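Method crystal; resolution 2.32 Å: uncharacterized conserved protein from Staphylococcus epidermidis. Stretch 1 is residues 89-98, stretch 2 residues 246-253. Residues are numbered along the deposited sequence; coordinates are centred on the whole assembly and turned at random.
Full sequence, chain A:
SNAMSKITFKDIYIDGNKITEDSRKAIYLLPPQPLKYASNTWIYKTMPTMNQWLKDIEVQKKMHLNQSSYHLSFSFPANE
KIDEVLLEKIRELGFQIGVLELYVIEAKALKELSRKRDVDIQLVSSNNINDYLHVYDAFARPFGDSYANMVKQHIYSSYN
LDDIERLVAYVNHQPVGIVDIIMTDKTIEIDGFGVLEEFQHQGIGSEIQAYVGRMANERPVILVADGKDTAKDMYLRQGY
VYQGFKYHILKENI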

ATOM      1  N   LYS A  89      -9.334 -19.967 -12.925  1.00 17.24           N
ATOM      2  CA  LYS A  89     -10.587 -20.399 -12.363  1.00 18.74           C
ATOM      3  C   LYS A  89     -11.148 -19.410 -11.307  1.00 19.43           C
ATOM      4  O   LYS A  89     -12.376 -19.106 -11.288  1.00 18.06           O
ATOM      5  CB  LYS A  89     -10.419 -21.760 -11.730  1.00 19.39           C
ATOM      6  CG  LYS A  89     -11.737 -22.341 -11.258  1.00 20.88           C
ATOM      7  CD  LYS A  89     -12.307 -23.304 -12.271  1.00 27.08           C
ATOM      8  CE  LYS A  89     -12.658 -22.640 -13.546  1.00 27.66           C
ATOM      9  NZ  LYS A  89     -12.695 -23.690 -14.574  1.00 33.20           N
ATOM     10  N   ILE A  90     -10.231 -18.956 -10.437  1.00 18.16           N
ATOM     11  CA  ILE A  90     -10.537 -18.028  -9.381  1.00 17.60           C
ATOM     12  C   ILE A  90     -11.203 -16.793  -9.928  1.00 18.17           C
ATOM     13  O   ILE A  90     -12.254 -16.379  -9.415  1.00 18.40           O
ATOM     14  CB  ILE A  90      -9.265 -17.640  -8.536  1.00 17.38           C
ATOM     15  CG1 ILE A  90      -8.888 -18.775  -7.582  1.00 17.26           C
ATOM     16  CG2 ILE A  90      -9.535 -16.424  -7.675  1.00 14.22           C
ATOM     17  CD1 ILE A  90      -7.455 -18.729  -7.105  1.00 14.32           C
ATOM     18  N   ARG A  91     -10.602 -16.181 -10.945  1.00 18.45           N
ATOM     19  CA  ARG A  91     -11.250 -15.052 -11.612  1.00 20.18           C
ATOM     20  C   ARG A  91     -12.616 -15.438 -12.177  1.00 20.42           C
ATOM     21  O   ARG A  91     -13.559 -14.746 -11.944  1.00 21.27           O
ATOM     22  CB  ARG A  91     -10.370 -14.423 -12.696  1.00 19.91           C
ATOM     23  CG  ARG A  91      -9.605 -13.208 -12.169  1.00 24.43           C
ATOM     24  CD  ARG A  91      -8.162 -13.164 -12.671  1.00 26.24           C
ATOM     25  NE  ARG A  91      -8.095 -13.778 -13.996  1.00 30.87           N
ATOM     26  CZ  ARG A  91      -7.073 -14.504 -14.443  1.00 29.03           C
ATOM     27  NH1 ARG A  91      -6.015 -14.694 -13.654  1.00 26.60           N
ATOM     28  NH2 ARG A  91      -7.132 -15.053 -15.665  1.00 27.82           N
ATOM     29  N   GLU A  92     -12.729 -16.571 -12.852  1.00 21.13           N
ATOM     30  CA  GLU A  92     -14.024 -16.977 -13.502  1.00 21.66           C
ATOM     31  C   GLU A  92     -15.137 -17.209 -12.508  1.00 21.07           C
ATOM     32  O   GLU A  92     -16.310 -17.062 -12.840  1.00 22.58           O
ATOM     33  CB  GLU A  92     -13.813 -18.240 -14.358  1.00 21.71           C
ATOM     34  CG  GLU A  92     -15.039 -18.856 -14.988  1.00 25.15           C
ATOM     35  CD  GLU A  92     -14.821 -20.313 -15.435  1.00 29.72           C
ATOM     36  OE1 GLU A  92     -15.796 -21.099 -15.389  1.00 33.16           O
ATOM     37  OE2 GLU A  92     -13.679 -20.690 -15.820  1.00 32.49           O
ATOM     38  N   LEU A  93     -14.801 -17.571 -11.280  1.00 20.74           N
ATOM     39  CA  LEU A  93     -15.857 -17.806 -10.302  1.00 20.04           C
ATOM     40  C   LEU A  93     -16.209 -16.521  -9.492  1.00 20.33           C
ATOM     41  O   LEU A  93     -17.019 -16.543  -8.552  1.00 20.68           O
ATOM     42  CB  LEU A  93     -15.484 -19.010  -9.423  1.00 19.64           C
ATOM     43  CG  LEU A  93     -15.502 -20.380 -10.150  1.00 17.87           C
ATOM     44  CD1 LEU A  93     -15.124 -21.419  -9.143  1.00 14.42           C
ATOM     45  CD2 LEU A  93     -16.894 -20.748 -10.797  1.00 12.85           C
ATOM     46  N   GLY A  94     -15.610 -15.402  -9.885  1.00 19.42           N
ATOM     47  CA  GLY A  94     -15.957 -14.125  -9.346  1.00 18.97           C
ATOM     48  C   GLY A  94     -15.403 -13.880  -7.951  1.00 20.04           C
ATOM     49  O   GLY A  94     -16.135 -13.324  -7.097  1.00 20.88           O
ATOM     50  N   PHE A  95     -14.160 -14.314  -7.685  1.00 18.32           N
ATOM     51  CA  PHE A  95     -13.480 -14.034  -6.397  1.00 17.96           C
ATOM     52  C   PHE A  95     -12.689 -12.755  -6.496  1.00 18.13           C
ATOM     53  O   PHE A  95     -12.270 -12.404  -7.572  1.00 18.36           O
ATOM     54  CB  PHE A  95     -12.475 -15.158  -6.016  1.00 18.31           C
ATOM     55  CG  PHE A  95     -13.104 -16.344  -5.349  1.00 14.93           C
ATOM     56  CD1 PHE A  95     -13.025 -16.490  -3.974  1.00 15.06           C
ATOM     57  CD2 PHE A  95     -13.850 -17.273  -6.098  1.00 18.06           C
ATOM     58  CE1 PHE A  95     -13.654 -17.567  -3.328  1.00 15.74           C
ATOM     59  CE2 PHE A  95     -14.508 -18.380  -5.473  1.00 16.20           C
ATOM     60  CZ  PHE A  95     -14.398 -18.537  -4.087  1.00 14.19           C
ATOM     61  N   GLN A  96     -12.501 -12.065  -5.373  1.00 18.61           N
ATOM     62  CA  GLN A  96     -11.535 -11.001  -5.249  1.00 19.30           C
ATOM     63  C   GLN A  96     -10.199 -11.615  -4.804  1.00 18.12           C
ATOM     64  O   GLN A  96     -10.157 -12.397  -3.842  1.00 18.02           O
ATOM     65  CB  GLN A  96     -11.951 -10.056  -4.142  1.00 20.66           C
ATOM     66  CG  GLN A  96     -13.393  -9.519  -4.125  1.00 23.67           C
ATOM     67  CD  GLN A  96     -13.739  -8.879  -2.729  1.00 31.16           C
ATOM     68  OE1 GLN A  96     -12.830  -8.448  -1.977  1.00 36.91           O
ATOM     69  NE2 GLN A  96     -15.033  -8.853  -2.377  1.00 29.99           N
ATOM     70  N   ILE A  97      -9.104 -11.215  -5.440  1.00 17.34           N
ATOM     71  CA  ILE A  97      -7.777 -11.724  -5.094  1.00 16.10           C
ATOM     72  C   ILE A  97      -7.022 -10.660  -4.354  1.00 17.02           C
ATOM     73  O   ILE A  97      -7.024  -9.528  -4.787  1.00 17.49           O
ATOM     74  CB  ILE A  97      -7.011 -12.082  -6.340  1.00 15.83           C
ATOM     75  CG1 ILE A  97      -7.845 -13.073  -7.130  1.00 17.57           C
ATOM     76  CG2 ILE A  97      -5.662 -12.725  -6.013  1.00 15.36           C
ATOM     77  CD1 ILE A  97      -7.151 -13.625  -8.400  1.00 24.94           C
ATOM     78  N   GLY A  98      -6.372 -10.986  -3.241  1.00 16.30           N
ATOM     79  CA  GLY A  98      -5.534 -10.010  -2.608  1.00 16.67           C
ATOM     80  C   GLY A  98      -4.316 -10.666  -1.987  1.00 17.82           C
ATOM     81  O   GLY A  98      -4.135 -11.863  -2.115  1.00 18.24           O
ATOM     82  N   LYS A 246       0.927 -13.804   1.769  1.00 19.34           N
ATOM     83  CA  LYS A 246      -0.042 -14.863   1.408  1.00 18.89           C
ATOM     84  C   LYS A 246      -1.024 -14.288   0.425  1.00 19.27           C
ATOM     85  O   LYS A 246      -1.550 -13.181   0.660  1.00 19.87           O
ATOM     86  CB  LYS A 246      -0.876 -15.247   2.633  1.00 19.31           C
ATOM     87  CG  LYS A 246      -0.239 -16.221   3.582  1.00 21.41           C
ATOM     88  CD  LYS A 246      -1.315 -16.937   4.462  1.00 19.24           C
ATOM     89  CE  LYS A 246      -0.547 -17.945   5.326  1.00 22.35           C
ATOM     90  NZ  LYS A 246      -1.307 -18.835   6.236  1.00 18.28           N
ATOM     91  N   TYR A 247      -1.334 -15.038  -0.627  1.00 19.12           N
ATOM     92  CA  TYR A 247      -2.515 -14.790  -1.444  1.00 18.04           C
ATOM     93  C   TYR A 247      -3.785 -15.189  -0.674  1.00 19.35           C
ATOM     94  O   TYR A 247      -3.770 -16.132   0.101  1.00 21.05           O
ATOM     95  CB  TYR A 247      -2.453 -15.546  -2.803  1.00 17.56           C
ATOM     96  CG  TYR A 247      -1.639 -14.757  -3.743  1.00 17.09           C
ATOM     97  CD1 TYR A 247      -2.188 -13.721  -4.481  1.00 13.77           C
ATOM     98  CD2 TYR A 247      -0.262 -14.964  -3.807  1.00 14.50           C
ATOM     99  CE1 TYR A 247      -1.382 -12.899  -5.283  1.00 13.01           C
ATOM    100  CE2 TYR A 247       0.537 -14.190  -4.598  1.00 14.95           C
ATOM    101  CZ  TYR A 247       0.006 -13.159  -5.342  1.00 15.80           C
ATOM    102  OH  TYR A 247       0.904 -12.397  -6.102  1.00 16.98           O
ATOM    103  N   HIS A 248      -4.883 -14.499  -0.931  1.00 17.97           N
ATOM    104  CA  HIS A 248      -6.124 -14.760  -0.258  1.00 19.26           C
ATOM    105  C   HIS A 248      -7.283 -14.275  -1.157  1.00 17.49           C
ATOM    106  O   HIS A 248      -7.191 -13.287  -1.894  1.00 16.18           O
ATOM    107  CB  HIS A 248      -6.161 -14.152   1.168  1.00 19.83           C
ATOM    108  CG  HIS A 248      -6.681 -12.757   1.209  1.00 25.11           C
ATOM    109  ND1 HIS A 248      -5.860 -11.652   1.105  1.00 29.78           N
ATOM    110  CD2 HIS A 248      -7.948 -12.280   1.281  1.00 31.50           C
ATOM    111  CE1 HIS A 248      -6.595 -10.554   1.120  1.00 31.76           C
ATOM    112  NE2 HIS A 248      -7.863 -10.907   1.240  1.00 35.89           N
ATOM    113  N   ILE A 249      -8.346 -15.034  -1.155  1.00 16.59           N
ATOM    114  CA  ILE A 249      -9.439 -14.693  -2.031  1.00 16.61           C
ATOM    115  C   ILE A 249     -10.710 -14.666  -1.243  1.00 16.08           C
ATOM    116  O   ILE A 249     -10.822 -15.394  -0.269  1.00 14.73           O
ATOM    117  CB  ILE A 249      -9.523 -15.709  -3.186  1.00 16.30           C
ATOM    118  CG1 ILE A 249      -9.712 -17.123  -2.674  1.00 12.98           C
ATOM    119  CG2 ILE A 249      -8.211 -15.673  -3.996  1.00 17.36           C
ATOM    120  CD1 ILE A 249     -10.187 -18.062  -3.792  1.00 14.58           C
ATOM    121  N   LEU A 250     -11.680 -13.881  -1.720  1.00 17.22           N
ATOM    122  CA  LEU A 250     -12.948 -13.639  -1.049  1.00 17.13           C
ATOM    123  C   LEU A 250     -14.035 -13.441  -2.085  1.00 18.21           C
ATOM    124  O   LEU A 250     -13.850 -12.681  -3.043  1.00 17.69           O
ATOM    125  CB  LEU A 250     -12.851 -12.357  -0.170  1.00 18.12           C
ATOM    126  CG  LEU A 250     -14.131 -11.841   0.554  1.00 17.65           C
ATOM    127  CD1 LEU A 250     -14.716 -12.927   1.469  1.00 13.98           C
ATOM    128  CD2 LEU A 250     -13.782 -10.604   1.415  1.00 15.97           C
ATOM    129  N   LYS A 251     -15.147 -14.150  -1.903  1.00 18.86           N
ATOM    130  CA  LYS A 251     -16.386 -13.917  -2.629  1.00 18.91           C
ATOM    131  C   LYS A 251     -17.432 -13.622  -1.576  1.00 19.82           C
ATOM    132  O   LYS A 251     -17.751 -14.472  -0.768  1.00 20.07           O
ATOM    133  CB  LYS A 251     -16.825 -15.132  -3.423  1.00 19.16           C
ATOM    134  CG  LYS A 251     -17.977 -14.839  -4.371  1.00 19.35           C
ATOM    135  CD  LYS A 251     -18.279 -16.077  -5.208  1.00 25.48           C
ATOM    136  CE  LYS A 251     -19.410 -15.844  -6.200  1.00 27.06           C
ATOM    137  NZ  LYS A 251     -19.395 -16.908  -7.259  1.00 30.85           N
ATOM    138  N   GLU A 252     -17.958 -12.407  -1.585  1.00 20.64           N
ATOM    139  CA  GLU A 252     -18.838 -11.951  -0.523  1.00 22.08           C
ATOM    140  C   GLU A 252     -20.200 -12.633  -0.561  1.00 21.81           C
ATOM    141  O   GLU A 252     -20.866 -12.700   0.471  1.00 22.49           O
ATOM    142  CB  GLU A 252     -18.962 -10.447  -0.581  1.00 21.57           C
ATOM    143  CG  GLU A 252     -17.641  -9.733  -0.228  1.00 26.59           C
ATOM    144  CD  GLU A 252     -17.696  -8.194  -0.361  1.00 30.54           C
ATOM    145  OE1 GLU A 252     -16.613  -7.595  -0.597  1.00 33.77           O
ATOM    146  OE2 GLU A 252     -18.791  -7.579  -0.217  1.00 26.77           O
ATOM    147  N   ASN A 253     -20.585 -13.189  -1.710  1.00 22.05           N
ATOM    148  CA  ASN A 253     -21.874 -13.897  -1.818  1.00 22.71           C
ATOM    149  C   ASN A 253     -21.864 -15.182  -2.625  1.00 24.17           C
ATOM    150  O   ASN A 253     -21.643 -15.152  -3.846  1.00 25.02           O
ATOM    151  CB  ASN A 253     -22.957 -12.978  -2.381  1.00 21.50           C
ATOM    152  CG  ASN A 253     -23.183 -11.763  -1.505  1.00 23.05           C
ATOM    153  OD1 ASN A 253     -23.809 -11.820  -0.419  1.00 21.89           O
ATOM    154  ND2 ASN A 253     -22.634 -10.655  -1.941  1.00 22.89           N
TER
HETATM  155  O   HOH W   1     -16.902 -10.471  -3.715  1.00 21.72           O

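Antiparallel strands illustrate how a regular backbone ladder leaves side chains free to specialise, and residues 246–251, pairing with 96–98 at 158° between their chain directions, offer a compact example. At the start of stretch 2, Lys246 contributes little: its CA-to-CB bond points sideways and its side chain stays out of contact with stretch 1. Tyr247 brings the edge of its ring to Ile97, with CD1 of Tyr247 3.9 Å from CG2 of Ile97, an apolar contact on the face of the sheet that also carries Ile249.

His248 forms the first hydrogen-bonded pair. Gly98 N donates to His248 O at 2.8 Å, and His248 N returns the bond to Gly98 O at 3.0 Å. The imidazole lies with one face over Gly98 N, and glycine leaves room for it: an ideal CB on Gly98 would fall 3.0 Å from His248 CE1, a clash.

Ile249 occupies the non-hydrogen-bonded position opposite Ile97, where the CA atoms approach to 4.6 Å. Its CA makes a CA-H...O contact with Gln96 O at 3.0 Å, while its side chain gathers the apolar cluster: Ile249 CG2 sits 4.0 Å from CG2 of the helical Ile90, and Ile249 CD1 packs tightly over one face of the Phe95 ring, 3.2 Å from CD1 of Phe95.

Leu250 restores the ladder, accepting from Gln96 N at its O (2.8 Å, nearly linear) and donating from its N to Gln96 O (3.0 Å). Lys251 then serves two chemistries. Its CB covers the opposite face of Phe95 in a CH-pi contact, 4.0 Å from the ring centroid, and its extended chain carries NZ to Leu93 O at 2.7 Å, tying the strand to the turn after the helix. Finally, Glu252 OE1 accepts from Gln96 NE2 at 2.7 Å, and one water accepts from both Gln96 NE2 and Glu252 N, reinforcing the link beyond the strand pairing.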